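Local atomic coordinates of tetraacyldisaccharide 4'-kinase (Aquifex aeolicus, PDB entry 4ITL), a protein that probably transfers the gamma-phosphate of ATP to the 4'-position of a tetraacyldisaccharide 1-phosphate to form lipid IVA, a late step in lipid A biosynthesis. Residues D222-R227 / I274-P279; R206-L211 / F292-K297; S214-V219 / K284-E289. All coordinates share one frame; numbering follows the deposited sequence.

Contact 1 of 3, residues D222-R227 / I274-P279; sequences DILKER and IYLTTP. With ACP (phosphomethylphosphonic acid adenylate ester), chain B.
The end of a 3-10 segment and the loop after it, residues 222-227, pack against I274 and strand 275-277, with I274 as the central side chain. I223, L224 and R227 all reach I274. The guanidinium of R227 lies with one face against the I274 side chain. CG1 of I274 sits over that face, offset toward its rim, and R227 NH2 is the nearest atom to it at 3.4 Å. The two side chains cross at about a right angle. The R227 chain bends at chi2 (-64°) and chi3 (-84°), and these bends lay the flat group against the isoleucine. The same NH2 gives a hydrogen bond to the carbonyl O of G272, two residues before I274. The flat face of the guanidinium thus packs on the isoleucine, while NH2 is spent on a backbone carbonyl.

The other three contacts are longer and apolar. CD1 of I223 meets CD1 of I274 at 4.4 Å. The two methyls of L224 meet two residues of segment 274-279. Its CD2 faces I274 CG2 at 4.4 Å, and its CD1 faces L276 CD1 at 4.2 Å. No hydrogen bond joins the two segments. L211 touches I223, L224 and L276 and extends the apolar cluster.

At the far end of the 274-279 segment the strand gives way to helix 279-282. T278 holds the N-cap position, and its OG1 is hydrogen-bonded to D281 OD2. Its CB lies 3.3 Å from N3 of the ACP adenine, and P279 CD is 3.6 Å from the same N3. Strand 275-277 lies between strands 229-234 and 291-300, parallel to both. Apolar packing thus meets its N-terminal end, and its C-terminal end leads into a helix N-terminus at the adenine, as in many alpha/beta nucleotide-binding folds.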
# COMPACT_ATOMS: atom_id res chain seq x y z
N ASP A 222 4.57 -22.56 -16.02
CA ASP A 222 4.43 -23.98 -16.39
C ASP A 222 4.17 -24.85 -15.15
O ASP A 222 3.58 -25.93 -15.25
CB ASP A 222 5.67 -24.54 -17.10
CG ASP A 222 6.15 -23.67 -18.25
OD1 ASP A 222 5.30 -23.05 -18.94
OD2 ASP A 222 7.39 -23.59 -18.45
N ILE A 223 4.63 -24.37 -14.00
CA ILE A 223 4.49 -25.14 -12.77
C ILE A 223 3.03 -25.21 -12.32
O ILE A 223 2.59 -26.21 -11.76
CB ILE A 223 5.38 -24.55 -11.64
CG1 ILE A 223 5.36 -25.48 -10.42
CG2 ILE A 223 4.91 -23.14 -11.26
CD1 ILE A 223 6.41 -25.14 -9.37
N LEU A 224 2.27 -24.14 -12.56
CA LEU A 224 0.86 -24.12 -12.17
C LEU A 224 -0.05 -24.83 -13.18
O LEU A 224 -1.27 -24.65 -13.15
CB LEU A 224 0.38 -22.68 -12.00
CG LEU A 224 0.92 -21.91 -10.80
CD1 LEU A 224 0.46 -20.46 -10.84
CD2 LEU A 224 0.47 -22.55 -9.50
N LYS A 225 0.53 -25.62 -14.06
CA LYS A 225 -0.26 -26.28 -15.08
C LYS A 225 -0.55 -27.71 -14.69
O LYS A 225 0.35 -28.50 -14.42
CB LYS A 225 0.44 -26.27 -16.43
CG LYS A 225 -0.13 -27.29 -17.42
CD LYS A 225 -1.65 -27.24 -17.45
CE LYS A 225 -2.23 -27.88 -18.70
NZ LYS A 225 -3.36 -28.79 -18.35
N GLU A 226 -1.84 -28.02 -14.70
CA GLU A 226 -2.32 -29.34 -14.37
C GLU A 226 -2.01 -29.63 -12.93
O GLU A 226 -1.87 -30.79 -12.52
CB GLU A 226 -1.69 -30.38 -15.26
CG GLU A 226 -2.49 -31.64 -15.30
CD GLU A 226 -2.29 -32.36 -16.61
OE1 GLU A 226 -1.85 -31.67 -17.57
OE2 GLU A 226 -2.55 -33.59 -16.67
N ARG A 227 -1.90 -28.55 -12.18
CA ARG A 227 -1.80 -28.64 -10.75
C ARG A 227 -2.99 -27.87 -10.23
O ARG A 227 -3.38 -26.86 -10.78
CB ARG A 227 -0.48 -28.02 -10.29
CG ARG A 227 0.75 -28.60 -11.00
CD ARG A 227 0.93 -30.08 -10.71
NE ARG A 227 1.64 -30.32 -9.45
CZ ARG A 227 1.06 -30.58 -8.28
NH1 ARG A 227 -0.27 -30.65 -8.17
NH2 ARG A 227 1.81 -30.77 -7.19
N ILE A 274 1.30 -27.68 -3.88
CA ILE A 274 1.78 -26.39 -4.37
C ILE A 274 0.89 -25.30 -3.80
O ILE A 274 -0.34 -25.40 -3.88
CB ILE A 274 1.69 -26.28 -5.90
CG1 ILE A 274 2.37 -27.46 -6.60
CG2 ILE A 274 2.30 -24.96 -6.36
CD1 ILE A 274 3.90 -27.42 -6.54
N TYR A 275 1.52 -24.27 -3.24
CA TYR A 275 0.85 -23.18 -2.56
C TYR A 275 1.05 -21.90 -3.33
O TYR A 275 2.16 -21.64 -3.83
CB TYR A 275 1.43 -23.01 -1.16
CG TYR A 275 1.11 -24.14 -0.24
CD1 TYR A 275 -0.06 -24.14 0.49
CD2 TYR A 275 1.98 -25.23 -0.10
CE1 TYR A 275 -0.38 -25.21 1.34
CE2 TYR A 275 1.67 -26.29 0.74
CZ TYR A 275 0.50 -26.27 1.46
OH TYR A 275 0.18 -27.30 2.31
N LEU A 276 -0.03 -21.14 -3.47
CA LEU A 276 -0.02 -19.86 -4.17
C LEU A 276 -0.55 -18.75 -3.27
O LEU A 276 -1.60 -18.88 -2.66
CB LEU A 276 -0.85 -19.94 -5.44
CG LEU A 276 -0.82 -18.72 -6.35
CD1 LEU A 276 0.52 -18.57 -7.04
CD2 LEU A 276 -1.94 -18.78 -7.37
N THR A 277 0.20 -17.66 -3.21
CA THR A 277 0.02 -16.63 -2.20
C THR A 277 0.48 -15.30 -2.78
O THR A 277 0.74 -15.21 -3.98
CB THR A 277 0.76 -16.95 -0.89
OG1 THR A 277 0.30 -16.07 0.14
CG2 THR A 277 2.24 -16.80 -1.06
N THR A 278 0.53 -14.25 -1.97
CA THR A 278 0.88 -12.95 -2.50
C THR A 278 2.27 -12.57 -2.02
O THR A 278 2.81 -13.16 -1.10
CB THR A 278 -0.11 -11.83 -2.07
OG1 THR A 278 0.14 -11.40 -0.74
CG2 THR A 278 -1.56 -12.29 -2.15
N PRO A 279 2.86 -11.53 -2.63
CA PRO A 279 4.19 -11.16 -2.15
C PRO A 279 4.23 -10.70 -0.68
O PRO A 279 5.24 -10.92 0.01
CB PRO A 279 4.57 -10.02 -3.10
CG PRO A 279 3.88 -10.36 -4.36
CD PRO A 279 2.53 -10.89 -3.92
PG ACP B . -3.19 -1.64 3.59
O1G ACP B . -2.36 -1.69 4.85
O2G ACP B . -4.24 -0.50 3.59
O3G ACP B . -3.97 -2.99 3.48
PB ACP B . -2.70 -1.84 0.61
O1B ACP B . -1.57 -1.56 -0.37
O2B ACP B . -3.79 -0.82 0.30
C3B ACP B . -1.96 -1.45 2.23
PA ACP B . -3.41 -4.22 -0.69
O1A ACP B . -4.14 -3.81 -1.96
O2A ACP B . -4.00 -5.41 -0.02
O3A ACP B . -3.52 -3.18 0.53
O5' ACP B . -1.90 -4.53 -1.09
C5' ACP B . -1.06 -5.13 -0.12
C4' ACP B . -0.05 -6.07 -0.77
O4' ACP B . -0.68 -7.35 -0.76
C3' ACP B . 0.30 -5.81 -2.20
O3' ACP B . 1.34 -4.96 -2.39
C2' ACP B . 0.62 -7.19 -2.68
O2' ACP B . 1.89 -7.67 -2.36
C1' ACP B . -0.40 -7.98 -1.97
N9 ACP B . -1.64 -8.20 -2.72
C8 ACP B . -2.87 -7.72 -2.44
N7 ACP B . -3.74 -8.17 -3.37
C5 ACP B . -3.08 -8.97 -4.22
C6 ACP B . -3.43 -9.71 -5.35
N6 ACP B . -4.80 -9.71 -5.82
N1 ACP B . -2.50 -10.41 -6.01
C2 ACP B . -1.20 -10.41 -5.61
N3 ACP B . -0.80 -9.71 -4.52
C4 ACP B . -1.72 -8.99 -3.83

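Contact 2 of 3, residues R206-L211 / F292-K297. With ACP (phosphomethylphosphonic acid adenylate ester), chain B.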
# COMPACT_ATOMS: atom_id res chain seq x y z
N ARG A 206 -3.95 -3.57 -12.14
CA ARG A 206 -2.92 -4.53 -11.81
C ARG A 206 -2.89 -5.58 -12.89
O ARG A 206 -3.89 -6.26 -13.14
CB ARG A 206 -3.19 -5.15 -10.44
CG ARG A 206 -3.05 -4.13 -9.31
CD ARG A 206 -3.36 -4.71 -7.94
NE ARG A 206 -4.70 -5.26 -7.92
CZ ARG A 206 -5.19 -5.98 -6.92
NH1 ARG A 206 -4.47 -6.19 -5.84
NH2 ARG A 206 -6.41 -6.48 -7.01
N GLU A 207 -1.74 -5.68 -13.57
CA GLU A 207 -1.60 -6.66 -14.67
C GLU A 207 -0.86 -7.88 -14.12
O GLU A 207 0.36 -7.84 -13.88
CB GLU A 207 -0.84 -6.03 -15.82
CG GLU A 207 -0.62 -6.88 -17.07
CD GLU A 207 0.60 -6.41 -17.83
OE1 GLU A 207 0.48 -5.97 -18.98
OE2 GLU A 207 1.71 -6.44 -17.26
N PHE A 208 -1.61 -8.94 -13.87
CA PHE A 208 -1.08 -10.14 -13.25
C PHE A 208 -0.33 -10.95 -14.27
O PHE A 208 -0.92 -11.59 -15.09
CB PHE A 208 -2.23 -10.94 -12.67
CG PHE A 208 -2.83 -10.27 -11.52
CD1 PHE A 208 -3.98 -9.51 -11.68
CD2 PHE A 208 -2.19 -10.28 -10.28
CE1 PHE A 208 -4.52 -8.82 -10.61
CE2 PHE A 208 -2.72 -9.59 -9.21
CZ PHE A 208 -3.89 -8.86 -9.37
N CYS A 209 0.99 -10.89 -14.20
CA CYS A 209 1.82 -11.35 -15.30
C CYS A 209 2.91 -12.33 -14.86
O CYS A 209 3.57 -12.90 -15.70
CB CYS A 209 2.50 -10.13 -15.89
SG CYS A 209 3.53 -9.30 -14.63
N CYS A 210 3.14 -12.48 -13.56
CA CYS A 210 4.36 -13.11 -13.06
C CYS A 210 4.15 -14.03 -11.88
O CYS A 210 3.20 -13.90 -11.11
CB CYS A 210 5.35 -12.03 -12.60
SG CYS A 210 6.02 -11.06 -13.92
N LEU A 211 5.09 -14.94 -11.72
CA LEU A 211 5.13 -15.86 -10.61
C LEU A 211 6.48 -15.70 -9.91
O LEU A 211 7.53 -15.65 -10.56
CB LEU A 211 4.94 -17.29 -11.14
CG LEU A 211 4.36 -18.30 -10.16
CD1 LEU A 211 3.02 -17.82 -9.62
CD2 LEU A 211 4.19 -19.62 -10.83
N PHE A 292 4.66 -20.24 -3.78
CA PHE A 292 4.89 -19.22 -4.80
C PHE A 292 3.96 -18.02 -4.57
O PHE A 292 2.97 -18.14 -3.85
CB PHE A 292 4.68 -19.80 -6.19
CG PHE A 292 5.55 -20.99 -6.48
CD1 PHE A 292 6.71 -20.86 -7.22
CD2 PHE A 292 5.21 -22.25 -5.98
CE1 PHE A 292 7.52 -21.98 -7.48
CE2 PHE A 292 6.03 -23.36 -6.23
CZ PHE A 292 7.17 -23.21 -6.97
N ALA A 293 4.27 -16.87 -5.16
CA ALA A 293 3.40 -15.73 -5.07
C ALA A 293 3.05 -15.26 -6.45
O ALA A 293 3.93 -15.17 -7.31
CB ALA A 293 4.09 -14.60 -4.33
N LEU A 294 1.78 -14.92 -6.65
CA LEU A 294 1.36 -14.20 -7.84
C LEU A 294 1.82 -12.73 -7.75
O LEU A 294 1.59 -12.06 -6.74
CB LEU A 294 -0.16 -14.25 -7.94
CG LEU A 294 -0.82 -13.63 -9.17
CD1 LEU A 294 -0.52 -14.44 -10.45
CD2 LEU A 294 -2.31 -13.56 -8.93
N ASN A 295 2.49 -12.26 -8.78
CA ASN A 295 2.95 -10.87 -8.83
C ASN A 295 2.36 -10.19 -10.06
O ASN A 295 1.89 -10.85 -11.01
CB ASN A 295 4.46 -10.82 -8.88
CG ASN A 295 5.02 -9.51 -8.43
OD1 ASN A 295 4.38 -8.72 -7.70
ND2 ASN A 295 6.27 -9.27 -8.83
N PHE A 296 2.40 -8.88 -10.04
CA PHE A 296 1.75 -8.08 -11.06
C PHE A 296 2.52 -6.80 -11.32
O PHE A 296 3.29 -6.35 -10.48
CB PHE A 296 0.33 -7.71 -10.62
CG PHE A 296 0.26 -7.06 -9.25
CD1 PHE A 296 0.24 -5.67 -9.12
CD2 PHE A 296 0.22 -7.84 -8.10
CE1 PHE A 296 0.20 -5.07 -7.85
CE2 PHE A 296 0.18 -7.25 -6.84
CZ PHE A 296 0.17 -5.86 -6.72
N LYS A 297 2.25 -6.18 -12.47
CA LYS A 297 2.68 -4.81 -12.73
C LYS A 297 1.52 -3.86 -12.52
O LYS A 297 0.36 -4.24 -12.63
CB LYS A 297 3.14 -4.64 -14.19
CG LYS A 297 4.35 -5.44 -14.58
CD LYS A 297 4.40 -5.55 -16.07
CE LYS A 297 5.60 -6.35 -16.46
NZ LYS A 297 5.63 -6.66 -17.91
PG ACP B . -3.19 -1.64 3.59
O1G ACP B . -2.36 -1.69 4.85
O2G ACP B . -4.24 -0.50 3.59
O3G ACP B . -3.97 -2.99 3.48
PB ACP B . -2.70 -1.84 0.61
O1B ACP B . -1.57 -1.56 -0.37
O2B ACP B . -3.79 -0.82 0.30
C3B ACP B . -1.96 -1.45 2.23
PA ACP B . -3.41 -4.22 -0.69
O1A ACP B . -4.14 -3.81 -1.96
O2A ACP B . -4.00 -5.41 -0.02
O3A ACP B . -3.52 -3.18 0.53
O5' ACP B . -1.90 -4.53 -1.09
C5' ACP B . -1.06 -5.13 -0.12
C4' ACP B . -0.05 -6.07 -0.77
O4' ACP B . -0.68 -7.35 -0.76
C3' ACP B . 0.30 -5.81 -2.20
O3' ACP B . 1.34 -4.96 -2.39
C2' ACP B . 0.62 -7.19 -2.68
O2' ACP B . 1.89 -7.67 -2.36
C1' ACP B . -0.40 -7.98 -1.97
N9 ACP B . -1.64 -8.20 -2.72
C8 ACP B . -2.87 -7.72 -2.44
N7 ACP B . -3.74 -8.17 -3.37
C5 ACP B . -3.08 -8.97 -4.22
C6 ACP B . -3.43 -9.71 -5.35
N6 ACP B . -4.80 -9.71 -5.82
N1 ACP B . -2.50 -10.41 -6.01
C2 ACP B . -1.20 -10.41 -5.61
N3 ACP B . -0.80 -9.71 -4.52
C4 ACP B . -1.72 -8.99 -3.83
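F296 lays one face of its ring under the aliphatic chain of R206. CD of R206 stands 4.0 Å from the ring centroid, a CH-pi contact over the face. F296 has chi1 at 53°, with CG flanked by both backbone neighbours of CA, which turns the ring toward R206 and the adenine. The R206 guanidinium goes on past the ring. Its NH1 is 3.2 Å from N7 of ACP, while E189 and Q240 hold NE and NH2.

F208 and F296 lie side by side and point the same way, with F208 CE2 3.6 Å from F296 CD2. Their planes are 57° apart. Both rings present an edge to the adenine: F208 CE2 is 3.3 Å from N1, and F296 CE2 is 3.5 Å from N3. F208 CD2 meets L294 CD2 at 3.5 Å, the side chains crossing at about a right angle.

These residues sit on two antiparallel strands, 201-212 and 291-300, in a kinase of the P-loop NTPase clan. A classic beta bulge interrupts the regular register. C209 and C210 both face N295, and their N-H groups share its carbonyl O, the bond from C209 being weak. N295 N returns a nearly straight bond to C210 O (174°). E207 and K297 pair by two backbone bonds. Beyond them their side chains run alongside each other, and E207 OE2 forms a long salt bridge with K297 NZ at 4.0 Å.

Contact 3 of 3, residues S214-V219 / K284-E289; sequences SDFEEV and KLQGYE
S214 sets its side chain against the backbone of the turn formed by residues 285-288. CB comes first. It lies 3.1 Å from the carbonyl O of Y288 and also lies near G287 N. OG is the tip. A chi1 of 69° swings it toward the turn. There it donates a hydrogen bond of 2.7 Å to Y288 O. The donor lies above the carbonyl plane, 53° out of it.

The backbone of S214 joins in on the same turn. Its carbonyl O accepts from G287 N at 3.2 Å. This bond is straight at the hydrogen (164°), but again the donor stands well above the carbonyl plane. CA of Q286 makes a further C-H...O contact with S214 O. A water takes the N-H of S214 and gives a weak bond to Y288 O.

The partner is a type II beta turn from L285 to Y288, closed by Y288 N on L285 O. G287 has positive phi, as suits this place in the turn. Beside it, D215 OD1 is 3.9 Å from G287 CA. F216 turns the edge of its ring to Q286, with CE1 4.1 Å from CG. The Q286 amide works elsewhere: its NE2 bonds to I283 O and to Y102 OH. K106 makes a cation-pi contact with F216.

Both bonds between the segments end on backbone atoms of the turn; from S214 come its hydroxyl and its carbonyl O. The polar part of the contact thus reads the backbone of the turn rather than its side chains, while Q286 CG adds an apolar touch to F216.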
# COMPACT_ATOMS: atom_id res chain seq x y z
N SER A 214 9.81 -18.60 -3.57
CA SER A 214 10.03 -18.09 -2.23
C SER A 214 11.41 -17.49 -2.03
O SER A 214 11.69 -16.95 -0.95
CB SER A 214 9.85 -19.21 -1.21
OG SER A 214 10.90 -20.15 -1.33
N ASP A 215 12.28 -17.57 -3.02
CA ASP A 215 13.51 -16.77 -2.99
C ASP A 215 13.34 -15.43 -3.72
O ASP A 215 14.31 -14.72 -3.94
CB ASP A 215 14.66 -17.55 -3.62
CG ASP A 215 15.01 -18.79 -2.83
OD1 ASP A 215 14.90 -18.78 -1.57
OD2 ASP A 215 15.41 -19.77 -3.48
N PHE A 216 12.10 -15.10 -4.07
CA PHE A 216 11.76 -13.88 -4.82
C PHE A 216 12.41 -13.81 -6.18
O PHE A 216 12.70 -12.74 -6.69
CB PHE A 216 12.03 -12.61 -4.00
CG PHE A 216 10.89 -12.27 -3.08
CD1 PHE A 216 10.72 -12.97 -1.90
CD2 PHE A 216 9.97 -11.29 -3.41
CE1 PHE A 216 9.67 -12.69 -1.05
CE2 PHE A 216 8.92 -11.00 -2.57
CZ PHE A 216 8.76 -11.69 -1.40
N GLU A 217 12.59 -14.96 -6.79
CA GLU A 217 13.05 -15.02 -8.17
C GLU A 217 11.84 -15.32 -9.07
O GLU A 217 10.95 -16.08 -8.68
CB GLU A 217 14.11 -16.09 -8.31
CG GLU A 217 15.41 -15.74 -7.59
CD GLU A 217 16.46 -16.82 -7.77
OE1 GLU A 217 16.11 -18.00 -7.53
OE2 GLU A 217 17.61 -16.50 -8.15
N GLU A 218 11.79 -14.68 -10.25
CA GLU A 218 10.73 -14.97 -11.23
C GLU A 218 10.88 -16.38 -11.75
O GLU A 218 11.99 -16.81 -12.08
CB GLU A 218 10.74 -14.00 -12.42
CG GLU A 218 10.48 -12.56 -12.04
CD GLU A 218 10.41 -11.64 -13.25
OE1 GLU A 218 11.00 -11.99 -14.30
OE2 GLU A 218 9.77 -10.57 -13.15
N VAL A 219 9.77 -17.10 -11.81
CA VAL A 219 9.73 -18.42 -12.41
C VAL A 219 8.50 -18.51 -13.31
O VAL A 219 7.50 -17.84 -13.06
CB VAL A 219 9.65 -19.51 -11.35
CG1 VAL A 219 10.81 -19.37 -10.39
CG2 VAL A 219 8.34 -19.41 -10.60
N LYS A 284 7.15 -13.50 4.46
CA LYS A 284 7.18 -14.23 5.70
C LYS A 284 7.44 -15.68 5.53
O LYS A 284 7.45 -16.39 6.51
CB LYS A 284 5.86 -14.07 6.43
CG LYS A 284 5.49 -12.59 6.65
CD LYS A 284 4.00 -12.44 6.70
CE LYS A 284 3.59 -11.00 6.69
NZ LYS A 284 2.13 -10.94 6.72
N LEU A 285 7.63 -16.15 4.30
CA LEU A 285 7.81 -17.57 4.08
C LEU A 285 9.04 -17.83 3.19
O LEU A 285 9.06 -18.74 2.36
CB LEU A 285 6.54 -18.14 3.44
CG LEU A 285 5.27 -18.11 4.31
CD1 LEU A 285 4.02 -18.31 3.47
CD2 LEU A 285 5.31 -19.17 5.37
N GLN A 286 10.06 -17.03 3.35
CA GLN A 286 11.17 -17.09 2.41
C GLN A 286 11.87 -18.41 2.59
O GLN A 286 11.95 -18.94 3.69
CB GLN A 286 12.13 -15.90 2.56
CG GLN A 286 11.50 -14.58 2.15
CD GLN A 286 12.40 -13.37 2.41
OE1 GLN A 286 13.48 -13.27 1.85
NE2 GLN A 286 11.92 -12.43 3.26
N GLY A 287 12.26 -18.98 1.46
CA GLY A 287 12.91 -20.27 1.45
C GLY A 287 12.00 -21.47 1.63
O GLY A 287 12.49 -22.59 1.57
N TYR A 288 10.70 -21.28 1.85
CA TYR A 288 9.81 -22.46 1.86
C TYR A 288 9.67 -22.93 0.44
O TYR A 288 9.31 -22.19 -0.47
CB TYR A 288 8.41 -22.21 2.41
CG TYR A 288 8.31 -22.01 3.90
CD1 TYR A 288 7.47 -22.79 4.67
CD2 TYR A 288 9.06 -21.01 4.53
CE1 TYR A 288 7.37 -22.61 6.03
CE2 TYR A 288 8.97 -20.82 5.89
CZ TYR A 288 8.12 -21.62 6.63
OH TYR A 288 8.03 -21.42 8.00
N GLU A 289 9.99 -24.19 0.24
CA GLU A 289 9.84 -24.80 -1.04
C GLU A 289 8.36 -24.96 -1.43
O GLU A 289 7.50 -25.28 -0.59
CB GLU A 289 10.45 -26.21 -0.98
CG GLU A 289 11.95 -26.26 -0.76
CD GLU A 289 12.74 -25.52 -1.82
OE1 GLU A 289 12.37 -25.60 -3.01
OE2 GLU A 289 13.73 -24.84 -1.47
O HOH W 1 9.02 -21.40 -3.85

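In the fold
The three contacts lie on the same side of the chain's centre. Contacts 1 and 2 have centres about 11 Å apart, contacts 1 and 3 about 12 Å, and contacts 2 and 3 about 14 Å. Along the chain they are nested: contact 1 falls within the loop closed by contact 3, and contact 3 within that closed by contact 2. Strand 291-300 links contact 2 to contact 1, since it pairs with strand 275-277 through backbone bonds of F292. Strand 201-212 links contact 2 to contact 3 through L211 and V219. Contacts 1 and 2 both reach ACP, so the adenine is met by strands 201-212 and 291-300 and by the N-terminus of helix 279-282.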